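Local coordinates for Alpha/beta hydrolase family protein (Bacillus anthracis, PDB 3OOS), which probably catalyses the hydrolysis of a substrate not yet identified, as an enzyme of the alpha/beta-hydrolase fold family, at residues D69-T77 with N198-E207; M175-A186 with E257-E265. All coordinates share one frame; numbering follows the deposited sequence.

Contact 1. Residues D69-T77 with N198-E207; sequences DSEYSMTET and NRLNYFRQVE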
loop_
_atom_site.group_PDB
_atom_site.type_symbol
_atom_site.label_atom_id
_atom_site.label_comp_id
_atom_site.label_asym_id
_atom_site.label_seq_id
_atom_site.Cartn_x
_atom_site.Cartn_y
_atom_site.Cartn_z
ATOM N N ASP A 69 18.747 -4.616 9.455
ATOM C CA ASP A 69 17.563 -5.129 8.758
ATOM C C ASP A 69 16.256 -4.960 9.537
ATOM O O ASP A 69 15.201 -4.759 8.931
ATOM C CB ASP A 69 17.750 -6.595 8.361
ATOM C CG ASP A 69 18.694 -6.779 7.178
ATOM O OD1 ASP A 69 19.210 -5.782 6.624
ATOM O OD2 ASP A 69 18.918 -7.948 6.797
ATOM N N SER A 70 16.339 -5.034 10.866
ATOM C CA SER A 70 15.168 -4.889 11.735
ATOM C C SER A 70 14.442 -3.559 11.531
ATOM O O SER A 70 13.247 -3.453 11.814
ATOM C CB SER A 70 15.556 -5.063 13.208
ATOM O OG SER A 70 16.441 -4.042 13.636
ATOM N N GLU A 71 15.163 -2.556 11.028
ATOM C CA GLU A 71 14.582 -1.234 10.753
ATOM C C GLU A 71 13.505 -1.269 9.662
ATOM O O GLU A 71 12.720 -0.324 9.537
ATOM C CB GLU A 71 15.674 -0.227 10.378
ATOM C CG GLU A 71 16.652 0.078 11.511
ATOM C CD GLU A 71 17.773 1.011 11.091
ATOM O OE1 GLU A 71 17.513 1.984 10.360
ATOM O OE2 GLU A 71 18.922 0.784 11.509
ATOM N N TYR A 72 13.475 -2.354 8.885
ATOM C CA TYR A 72 12.487 -2.531 7.816
ATOM C C TYR A 72 11.158 -3.112 8.299
ATOM O O TYR A 72 10.184 -3.137 7.541
ATOM C CB TYR A 72 13.029 -3.441 6.706
ATOM C CG TYR A 72 14.237 -2.907 5.970
ATOM C CD1 TYR A 72 14.242 -1.617 5.428
ATOM C CD2 TYR A 72 15.367 -3.703 5.792
ATOM C CE1 TYR A 72 15.355 -1.130 4.741
ATOM C CE2 TYR A 72 16.482 -3.228 5.109
ATOM C CZ TYR A 72 16.468 -1.943 4.587
ATOM O OH TYR A 72 17.571 -1.471 3.907
ATOM N N SER A 73 11.116 -3.597 9.537
ATOM C CA SER A 73 9.921 -4.289 10.033
ATOM C C SER A 73 8.712 -3.360 10.073
ATOM O O SER A 73 8.864 -2.136 10.141
ATOM C CB SER A 73 10.171 -4.892 11.415
ATOM O OG SER A 73 10.163 -3.888 12.414
HETATM N N MSE A 74 7.516 -3.941 10.034
HETATM C CA MSE A 74 6.295 -3.147 10.108
HETATM C C MSE A 74 6.184 -2.408 11.440
HETATM O O MSE A 74 5.770 -1.254 11.479
HETATM C CB MSE A 74 5.062 -4.010 9.840
HETATM C CG MSE A 74 4.896 -4.349 8.369
HETATM SE SE MSE A 74 3.098 -4.898 7.890
HETATM C CE MSE A 74 3.347 -6.824 7.832
ATOM N N THR A 75 6.578 -3.063 12.527
ATOM C CA THR A 75 6.567 -2.411 13.833
ATOM C C THR A 75 7.435 -1.154 13.832
ATOM O O THR A 75 7.003 -0.087 14.275
ATOM C CB THR A 75 7.052 -3.354 14.949
ATOM O OG1 THR A 75 6.153 -4.462 15.067
ATOM C CG2 THR A 75 7.111 -2.611 16.273
ATOM N N GLU A 76 8.659 -1.292 13.328
ATOM C CA GLU A 76 9.636 -0.194 13.301
ATOM C C GLU A 76 9.192 0.895 12.325
ATOM O O GLU A 76 9.411 2.086 12.567
ATOM C CB GLU A 76 11.041 -0.700 12.955
ATOM C CG GLU A 76 11.700 -1.502 14.087
ATOM C CD GLU A 76 11.905 -0.688 15.357
ATOM O OE1 GLU A 76 12.581 0.357 15.292
ATOM O OE2 GLU A 76 11.394 -1.096 16.425
ATOM N N THR A 77 8.549 0.475 11.237
ATOM C CA THR A 77 7.948 1.398 10.272
ATOM C C THR A 77 6.909 2.301 10.951
ATOM O O THR A 77 6.903 3.522 10.745
ATOM C CB THR A 77 7.304 0.634 9.090
ATOM O OG1 THR A 77 8.301 -0.158 8.429
ATOM C CG2 THR A 77 6.669 1.595 8.091
ATOM N N ASN A 198 15.548 -4.064 -0.899
ATOM C CA ASN A 198 15.865 -4.300 0.510
ATOM C C ASN A 198 14.609 -4.556 1.329
ATOM O O ASN A 198 14.579 -5.440 2.183
ATOM C CB ASN A 198 16.621 -3.104 1.111
ATOM C CG ASN A 198 18.100 -3.088 0.749
ATOM O OD1 ASN A 198 18.716 -2.020 0.686
ATOM N ND2 ASN A 198 18.677 -4.264 0.521
ATOM N N ARG A 199 13.570 -3.776 1.045
ATOM C CA ARG A 199 12.338 -3.814 1.817
ATOM C C ARG A 199 11.442 -4.987 1.402
ATOM O O ARG A 199 10.806 -5.618 2.250
ATOM C CB ARG A 199 11.600 -2.478 1.702
ATOM C CG ARG A 199 12.373 -1.277 2.268
ATOM C CD ARG A 199 11.457 -0.062 2.432
ATOM N NE ARG A 199 10.352 -0.397 3.326
ATOM C CZ ARG A 199 10.335 -0.164 4.635
ATOM N NH1 ARG A 199 11.347 0.464 5.228
ATOM N NH2 ARG A 199 9.290 -0.557 5.350
ATOM N N LEU A 200 11.404 -5.277 0.103
ATOM C CA LEU A 200 10.660 -6.428 -0.409
ATOM C C LEU A 200 11.249 -7.731 0.122
ATOM O O LEU A 200 10.512 -8.610 0.580
ATOM C CB LEU A 200 10.642 -6.440 -1.941
ATOM C CG LEU A 200 10.018 -7.678 -2.601
ATOM C CD1 LEU A 200 8.521 -7.790 -2.288
ATOM C CD2 LEU A 200 10.254 -7.664 -4.107
ATOM N N ASN A 201 12.576 -7.843 0.063
ATOM C CA ASN A 201 13.266 -9.012 0.604
ATOM C C ASN A 201 12.946 -9.225 2.072
ATOM O O ASN A 201 12.660 -10.344 2.487
ATOM C CB ASN A 201 14.778 -8.895 0.411
ATOM C CG ASN A 201 15.197 -9.106 -1.024
ATOM O OD1 ASN A 201 14.437 -9.635 -1.838
ATOM N ND2 ASN A 201 16.419 -8.697 -1.346
ATOM N N TYR A 202 12.973 -8.150 2.853
ATOM C CA TYR A 202 12.656 -8.257 4.268
ATOM C C TYR A 202 11.223 -8.744 4.485
ATOM O O TYR A 202 10.980 -9.611 5.332
ATOM C CB TYR A 202 12.898 -6.941 5.014
ATOM C CG TYR A 202 12.708 -7.105 6.499
ATOM C CD1 TYR A 202 13.764 -7.505 7.317
ATOM C CD2 TYR A 202 11.461 -6.902 7.084
ATOM C CE1 TYR A 202 13.585 -7.675 8.688
ATOM C CE2 TYR A 202 11.270 -7.079 8.442
ATOM C CZ TYR A 202 12.331 -7.456 9.239
ATOM O OH TYR A 202 12.133 -7.623 10.588
ATOM N N PHE A 203 10.280 -8.198 3.721
ATOM C CA PHE A 203 8.899 -8.643 3.838
ATOM C C PHE A 203 8.764 -10.132 3.533
ATOM O O PHE A 203 8.163 -10.873 4.307
ATOM C CB PHE A 203 7.948 -7.841 2.945
ATOM C CG PHE A 203 6.551 -8.393 2.929
ATOM C CD1 PHE A 203 5.737 -8.280 4.054
ATOM C CD2 PHE A 203 6.061 -9.064 1.811
ATOM C CE1 PHE A 203 4.447 -8.804 4.060
ATOM C CE2 PHE A 203 4.774 -9.593 1.807
ATOM C CZ PHE A 203 3.965 -9.461 2.935
ATOM N N ARG A 204 9.335 -10.561 2.411
ATOM C CA ARG A 204 9.160 -11.939 1.951
ATOM C C ARG A 204 9.908 -12.962 2.801
ATOM O O ARG A 204 9.389 -14.050 3.061
ATOM C CB ARG A 204 9.554 -12.077 0.478
ATOM C CG ARG A 204 8.664 -11.284 -0.482
ATOM C CD ARG A 204 8.753 -11.825 -1.898
ATOM N NE ARG A 204 8.139 -13.150 -2.003
ATOM C CZ ARG A 204 8.410 -14.039 -2.954
ATOM N NH1 ARG A 204 9.296 -13.764 -3.903
ATOM N NH2 ARG A 204 7.796 -15.215 -2.949
ATOM N N GLN A 205 11.107 -12.598 3.250
ATOM C CA GLN A 205 11.991 -13.533 3.949
ATOM C C GLN A 205 11.809 -13.532 5.467
ATOM O O GLN A 205 12.057 -14.546 6.127
ATOM C CB GLN A 205 13.454 -13.252 3.590
ATOM C CG GLN A 205 13.784 -13.488 2.120
ATOM C CD GLN A 205 15.006 -12.716 1.658
ATOM O OE1 GLN A 205 15.742 -12.147 2.464
ATOM N NE2 GLN A 205 15.222 -12.687 0.348
ATOM N N VAL A 206 11.380 -12.399 6.022
ATOM C CA VAL A 206 11.272 -12.263 7.478
ATOM C C VAL A 206 9.847 -11.980 7.970
ATOM O O VAL A 206 9.337 -12.686 8.842
ATOM C CB VAL A 206 12.257 -11.187 8.025
ATOM C CG1 VAL A 206 12.152 -11.061 9.545
ATOM C CG2 VAL A 206 13.690 -11.517 7.617
ATOM N N GLU A 207 9.217 -10.952 7.408
ATOM C CA GLU A 207 7.941 -10.449 7.913
ATOM C C GLU A 207 6.769 -11.387 7.614
ATOM O O GLU A 207 5.957 -11.682 8.501
ATOM C CB GLU A 207 7.661 -9.062 7.328
ATOM C CG GLU A 207 6.505 -8.329 7.991
ATOM C CD GLU A 207 6.926 -7.554 9.226
ATOM O OE1 GLU A 207 7.804 -6.674 9.116
ATOM O OE2 GLU A 207 6.364 -7.811 10.307
HETATM O O HOH W 1 10.807 0.708 8.035
HETATM O O HOH W 2 9.546 -4.246 4.500
HETATM O O HOH W 3 8.114 -5.609 6.416
HETATM O O HOH W 4 6.855 -6.029 12.526
#

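Contact 2. Residues M175-A186 with E257-E265; sequences MSFYSEEKLEEA and ESNHNPFVE. With SO4 (sulfate ion), chain B.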
loop_
_atom_site.group_PDB
_atom_site.type_symbol
_atom_site.label_atom_id
_atom_site.label_comp_id
_atom_site.label_asym_id
_atom_site.label_seq_id
_atom_site.Cartn_x
_atom_site.Cartn_y
_atom_site.Cartn_z
HETATM N N MSE A 175 -2.018 -8.519 -16.090
HETATM C CA MSE A 175 -2.644 -9.451 -15.164
HETATM C C MSE A 175 -3.362 -8.707 -14.037
HETATM O O MSE A 175 -4.307 -9.233 -13.437
HETATM C CB MSE A 175 -1.578 -10.374 -14.583
HETATM C CG MSE A 175 -2.088 -11.334 -13.542
HETATM SE SE MSE A 175 -0.614 -12.009 -12.500
HETATM C CE MSE A 175 0.019 -10.347 -11.667
ATOM N N SER A 176 -2.911 -7.483 -13.771
ATOM C CA SER A 176 -3.355 -6.683 -12.625
ATOM C C SER A 176 -4.478 -5.702 -12.940
ATOM O O SER A 176 -4.957 -4.996 -12.045
ATOM C CB SER A 176 -2.164 -5.902 -12.063
ATOM O OG SER A 176 -1.117 -6.777 -11.711
ATOM N N PHE A 177 -4.883 -5.655 -14.208
ATOM C CA PHE A 177 -5.938 -4.757 -14.682
ATOM C C PHE A 177 -7.059 -5.534 -15.348
ATOM O O PHE A 177 -6.812 -6.389 -16.201
ATOM C CB PHE A 177 -5.375 -3.754 -15.697
ATOM C CG PHE A 177 -4.774 -2.528 -15.074
ATOM C CD1 PHE A 177 -5.478 -1.329 -15.063
ATOM C CD2 PHE A 177 -3.502 -2.568 -14.505
ATOM C CE1 PHE A 177 -4.927 -0.182 -14.491
ATOM C CE2 PHE A 177 -2.944 -1.429 -13.927
ATOM C CZ PHE A 177 -3.657 -0.235 -13.920
ATOM N N TYR A 178 -8.292 -5.211 -14.970
ATOM C CA TYR A 178 -9.476 -5.818 -15.566
ATOM C C TYR A 178 -9.592 -5.453 -17.047
ATOM O O TYR A 178 -9.901 -6.309 -17.880
ATOM C CB TYR A 178 -10.721 -5.375 -14.785
ATOM C CG TYR A 178 -12.043 -5.680 -15.447
ATOM C CD1 TYR A 178 -12.655 -6.917 -15.282
ATOM C CD2 TYR A 178 -12.688 -4.721 -16.226
ATOM C CE1 TYR A 178 -13.880 -7.197 -15.889
ATOM C CE2 TYR A 178 -13.902 -4.987 -16.835
ATOM C CZ TYR A 178 -14.491 -6.225 -16.665
ATOM O OH TYR A 178 -15.696 -6.482 -17.273
ATOM N N SER A 179 -9.321 -4.188 -17.359
ATOM C CA SER A 179 -9.477 -3.652 -18.709
ATOM C C SER A 179 -8.150 -3.158 -19.276
ATOM O O SER A 179 -7.453 -2.358 -18.647
ATOM C CB SER A 179 -10.509 -2.517 -18.709
ATOM O OG SER A 179 -10.420 -1.728 -19.885
ATOM N N GLU A 180 -7.807 -3.634 -20.470
ATOM C CA GLU A 180 -6.592 -3.187 -21.148
ATOM C C GLU A 180 -6.639 -1.693 -21.447
ATOM O O GLU A 180 -5.619 -1.011 -21.355
ATOM C CB GLU A 180 -6.345 -3.996 -22.427
ATOM C CG GLU A 180 -6.102 -5.478 -22.151
ATOM C CD GLU A 180 -5.460 -6.229 -23.308
ATOM O OE1 GLU A 180 -5.258 -5.643 -24.393
ATOM O OE2 GLU A 180 -5.157 -7.424 -23.125
ATOM N N GLU A 181 -7.832 -1.199 -21.777
ATOM C CA GLU A 181 -8.059 0.224 -22.030
ATOM C C GLU A 181 -7.752 1.069 -20.788
ATOM O O GLU A 181 -7.104 2.114 -20.894
ATOM C CB GLU A 181 -9.500 0.453 -22.500
ATOM C CG GLU A 181 -9.836 1.890 -22.891
ATOM C CD GLU A 181 -11.272 2.034 -23.371
ATOM O OE1 GLU A 181 -11.683 1.278 -24.278
ATOM O OE2 GLU A 181 -11.994 2.903 -22.841
ATOM N N LYS A 182 -8.208 0.608 -19.623
ATOM C CA LYS A 182 -7.953 1.316 -18.366
ATOM C C LYS A 182 -6.465 1.345 -18.021
ATOM O O LYS A 182 -5.973 2.326 -17.467
ATOM C CB LYS A 182 -8.767 0.717 -17.215
ATOM C CG LYS A 182 -10.273 0.932 -17.332
ATOM C CD LYS A 182 -10.620 2.401 -17.509
ATOM C CE LYS A 182 -12.127 2.605 -17.556
ATOM N NZ LYS A 182 -12.490 4.032 -17.787
ATOM N N LEU A 183 -5.747 0.272 -18.355
ATOM C CA LEU A 183 -4.295 0.247 -18.161
ATOM C C LEU A 183 -3.608 1.306 -19.028
ATOM O O LEU A 183 -2.776 2.073 -18.534
ATOM C CB LEU A 183 -3.702 -1.143 -18.450
ATOM C CG LEU A 183 -2.167 -1.245 -18.492
ATOM C CD1 LEU A 183 -1.511 -0.786 -17.186
ATOM C CD2 LEU A 183 -1.726 -2.661 -18.827
ATOM N N GLU A 184 -3.965 1.341 -20.311
ATOM C CA GLU A 184 -3.368 2.295 -21.235
ATOM C C GLU A 184 -3.609 3.733 -20.771
ATOM O O GLU A 184 -2.696 4.562 -20.818
ATOM C CB GLU A 184 -3.888 2.071 -22.657
ATOM C CG GLU A 184 -2.843 2.311 -23.730
ATOM C CD GLU A 184 -1.533 1.601 -23.435
ATOM O OE1 GLU A 184 -1.559 0.426 -23.008
ATOM O OE2 GLU A 184 -0.472 2.222 -23.630
ATOM N N GLU A 185 -4.824 4.013 -20.303
ATOM C CA GLU A 185 -5.168 5.341 -19.800
ATOM C C GLU A 185 -4.431 5.659 -18.500
ATOM O O GLU A 185 -3.992 6.793 -18.295
ATOM C CB GLU A 185 -6.680 5.474 -19.611
ATOM C CG GLU A 185 -7.452 5.486 -20.923
ATOM C CD GLU A 185 -8.960 5.477 -20.740
ATOM O OE1 GLU A 185 -9.442 5.598 -19.590
ATOM O OE2 GLU A 185 -9.670 5.350 -21.758
ATOM N N ALA A 186 -4.281 4.655 -17.634
ATOM C CA ALA A 186 -3.594 4.841 -16.352
ATOM C C ALA A 186 -2.124 5.198 -16.538
ATOM O O ALA A 186 -1.562 5.961 -15.754
ATOM C CB ALA A 186 -3.733 3.599 -15.472
ATOM N N GLU A 257 -15.567 -3.750 -11.284
ATOM C CA GLU A 257 -14.871 -3.771 -12.570
ATOM C C GLU A 257 -13.374 -3.536 -12.412
ATOM O O GLU A 257 -12.717 -2.963 -13.289
ATOM C CB GLU A 257 -15.481 -2.750 -13.531
ATOM C CG GLU A 257 -16.670 -3.271 -14.312
ATOM C CD GLU A 257 -17.104 -2.306 -15.391
ATOM O OE1 GLU A 257 -16.813 -2.569 -16.578
ATOM O OE2 GLU A 257 -17.714 -1.272 -15.051
ATOM N N SER A 258 -12.831 -4.003 -11.291
ATOM C CA SER A 258 -11.419 -3.811 -10.984
ATOM C C SER A 258 -10.735 -5.111 -10.609
ATOM O O SER A 258 -11.351 -6.012 -10.026
ATOM C CB SER A 258 -11.247 -2.815 -9.826
ATOM O OG SER A 258 -11.723 -1.525 -10.164
ATOM N N ASN A 259 -9.460 -5.190 -10.975
ATOM C CA ASN A 259 -8.585 -6.247 -10.507
ATOM C C ASN A 259 -7.829 -5.741 -9.277
ATOM O O ASN A 259 -8.380 -5.721 -8.173
ATOM C CB ASN A 259 -7.643 -6.683 -11.634
ATOM C CG ASN A 259 -6.824 -7.908 -11.279
ATOM O OD1 ASN A 259 -6.257 -8.000 -10.191
ATOM N ND2 ASN A 259 -6.745 -8.852 -12.208
ATOM N N HIS A 260 -6.591 -5.287 -9.466
ATOM C CA HIS A 260 -5.741 -4.874 -8.350
ATOM C C HIS A 260 -5.676 -3.364 -8.104
ATOM O O HIS A 260 -5.183 -2.935 -7.057
ATOM C CB HIS A 260 -4.320 -5.419 -8.572
ATOM C CG HIS A 260 -3.420 -5.290 -7.382
ATOM N ND1 HIS A 260 -3.583 -6.042 -6.239
ATOM C CD2 HIS A 260 -2.338 -4.504 -7.164
ATOM C CE1 HIS A 260 -2.644 -5.722 -5.366
ATOM N NE2 HIS A 260 -1.876 -4.791 -5.902
ATOM N N ASN A 261 -6.187 -2.563 -9.040
ATOM C CA ASN A 261 -5.960 -1.114 -9.034
ATOM C C ASN A 261 -7.236 -0.266 -9.160
ATOM O O ASN A 261 -7.342 0.543 -10.086
ATOM C CB ASN A 261 -4.998 -0.732 -10.170
ATOM C CG ASN A 261 -3.605 -1.318 -9.999
ATOM O OD1 ASN A 261 -2.686 -0.635 -9.539
ATOM N ND2 ASN A 261 -3.438 -2.580 -10.383
ATOM N N PRO A 262 -8.206 -0.421 -8.226
ATOM C CA PRO A 262 -9.485 0.313 -8.359
ATOM C C PRO A 262 -9.369 1.835 -8.509
ATOM O O PRO A 262 -10.201 2.448 -9.186
ATOM C CB PRO A 262 -10.223 -0.015 -7.056
ATOM C CG PRO A 262 -9.598 -1.260 -6.558
ATOM C CD PRO A 262 -8.170 -1.227 -6.989
ATOM N N PHE A 263 -8.349 2.425 -7.886
ATOM C CA PHE A 263 -8.110 3.876 -7.924
ATOM C C PHE A 263 -7.848 4.431 -9.331
ATOM O O PHE A 263 -8.035 5.627 -9.566
ATOM C CB PHE A 263 -6.967 4.251 -6.968
ATOM C CG PHE A 263 -5.832 3.270 -6.979
ATOM C CD1 PHE A 263 -4.794 3.397 -7.899
ATOM C CD2 PHE A 263 -5.816 2.200 -6.084
ATOM C CE1 PHE A 263 -3.747 2.478 -7.922
ATOM C CE2 PHE A 263 -4.779 1.278 -6.098
ATOM C CZ PHE A 263 -3.740 1.414 -7.021
ATOM N N VAL A 264 -7.417 3.568 -10.257
ATOM C CA VAL A 264 -7.324 3.946 -11.677
ATOM C C VAL A 264 -8.247 3.146 -12.611
ATOM O O VAL A 264 -8.496 3.565 -13.747
ATOM C CB VAL A 264 -5.867 3.911 -12.222
ATOM C CG1 VAL A 264 -5.059 5.062 -11.654
ATOM C CG2 VAL A 264 -5.191 2.567 -11.942
ATOM N N GLU A 265 -8.761 2.015 -12.138
ATOM C CA GLU A 265 -9.655 1.191 -12.960
ATOM C C GLU A 265 -11.095 1.695 -12.929
ATOM O O GLU A 265 -11.843 1.522 -13.894
ATOM C CB GLU A 265 -9.600 -0.275 -12.530
ATOM C CG GLU A 265 -8.240 -0.922 -12.722
ATOM C CD GLU A 265 -8.254 -2.383 -12.360
ATOM O OE1 GLU A 265 -8.757 -3.192 -13.162
ATOM O OE2 GLU A 265 -7.776 -2.725 -11.262
HETATM S S SO4 B . 2.065 -4.889 -3.813
HETATM O O1 SO4 B . 3.163 -5.844 -3.918
HETATM O O2 SO4 B . 0.868 -5.465 -4.409
HETATM O O3 SO4 B . 1.840 -4.569 -2.408
HETATM O O4 SO4 B . 2.428 -3.668 -4.531
HETATM O O HOH W 5 -9.579 -2.090 -15.497
HETATM O O HOH W 6 -7.302 4.398 -16.082
#

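Contact 1. Residues D69-T77 with N198-E207
The Y202 ring takes Y72 CB over one face, 4.0 Å from the ring centroid, as a CH-pi contact, and V206 CB of its own helix over the opposite face, near the rim; E207 OE1 sits at its edge, in plane. With chi1 at -174°, Y202 swings its ring away from the backbone N and out to the turn 69-72, where CE1 approaches D69 O and OH comes within 3.5 Å of S73 CB. The Y72 ring has N198 O over one face, offset toward the rim, and R199 NH1 at its edge, 3.6 Å from CD1, with ring and guanidinium planes perpendicular. In the guanidinium plane of R199, NH2 donates to T77 OG1 (3.3 Å), while water 1 accepts from NH1 and donates to T77 OG1 and E71 O. With NE bound to L31 O and NH1 also to K58 O, the buried guanidinium is fixed in orientation. E207 bends at chi2 (86°) and brings OE1 to M74 N, 2.9 Å away and met from above the carboxylate plane; OE2 accepts from water 4, which accepts from T75 N. A carboxylate here probably also interacts favourably with the helix dipole. S73 is the N-cap of helix 74-87, its OG accepting from E76 N; E207 adds a second, tertiary acceptor at M74 N in the first turn, joining helix 197-207 to this end in the alpha/beta-hydrolase fold.

Contact 2. Residues M175-A186 with E257-E265
F177 and N261 cross at about a right angle, yet ring and amide planes lie only 10° apart; N261 ND2 lies 3.8 Å from F177 CE2 and makes a weak hydrogen bond to S176 O. V264 CG2 meets the same ring obliquely at CZ (3.8 Å), E265 CG comes against CD1, and L183 CD1 covers one face. A186 CB packs on V264 CB. Y178 turns its ring across E257, whose CB lies over one face, with ring and carboxylate planes 80° apart. Between these rings runs the extended E265 side chain. Its OE1 accepts from Y178 N, 2.7 Å away and almost straight (171°), and from N259 N, the two arriving from opposite faces of its plane; water 5, accepting from S179 N, donates a third bond. OE2 accepts from N259 N and from N261 N (2.7 Å), so the buried carboxylate is gripped at both oxygens. H260 N donates to S176 O at 3.1 Å; its ND1 is hydrogen-bonded to D232 OD1 and NE2 reaches the sulfate weakly, beside S99 of a probable nucleophile elbow, consistent with the histidine of a catalytic triad. Backbone N-H groups thus probably stabilise a negative charge on E265, which pins the loop carrying H260.

How the contacts relate
From the N terminus, the chain passes first through 69-77, leading into helix 74-87, then the probable nucleophile elbow after strand 93-98, and reaches 175-186 at the end of helix 162-176. Next comes 198-207, which returns to 69-77 and closes contact 1 over 120 intervening residues. Contact 2 closes later, when 257-265, following the last strand of the main sheet, 250-255, meets 175-186 across 70 residues. The two loops therefore cross. Contact 1 ties helix 197-207 to helix 74-87, and contact 2 joins helices 162-176 and 180-186 to the loop after the sheet's edge strand. Their centres lie 29 Å apart on opposite sides of the chain's centre.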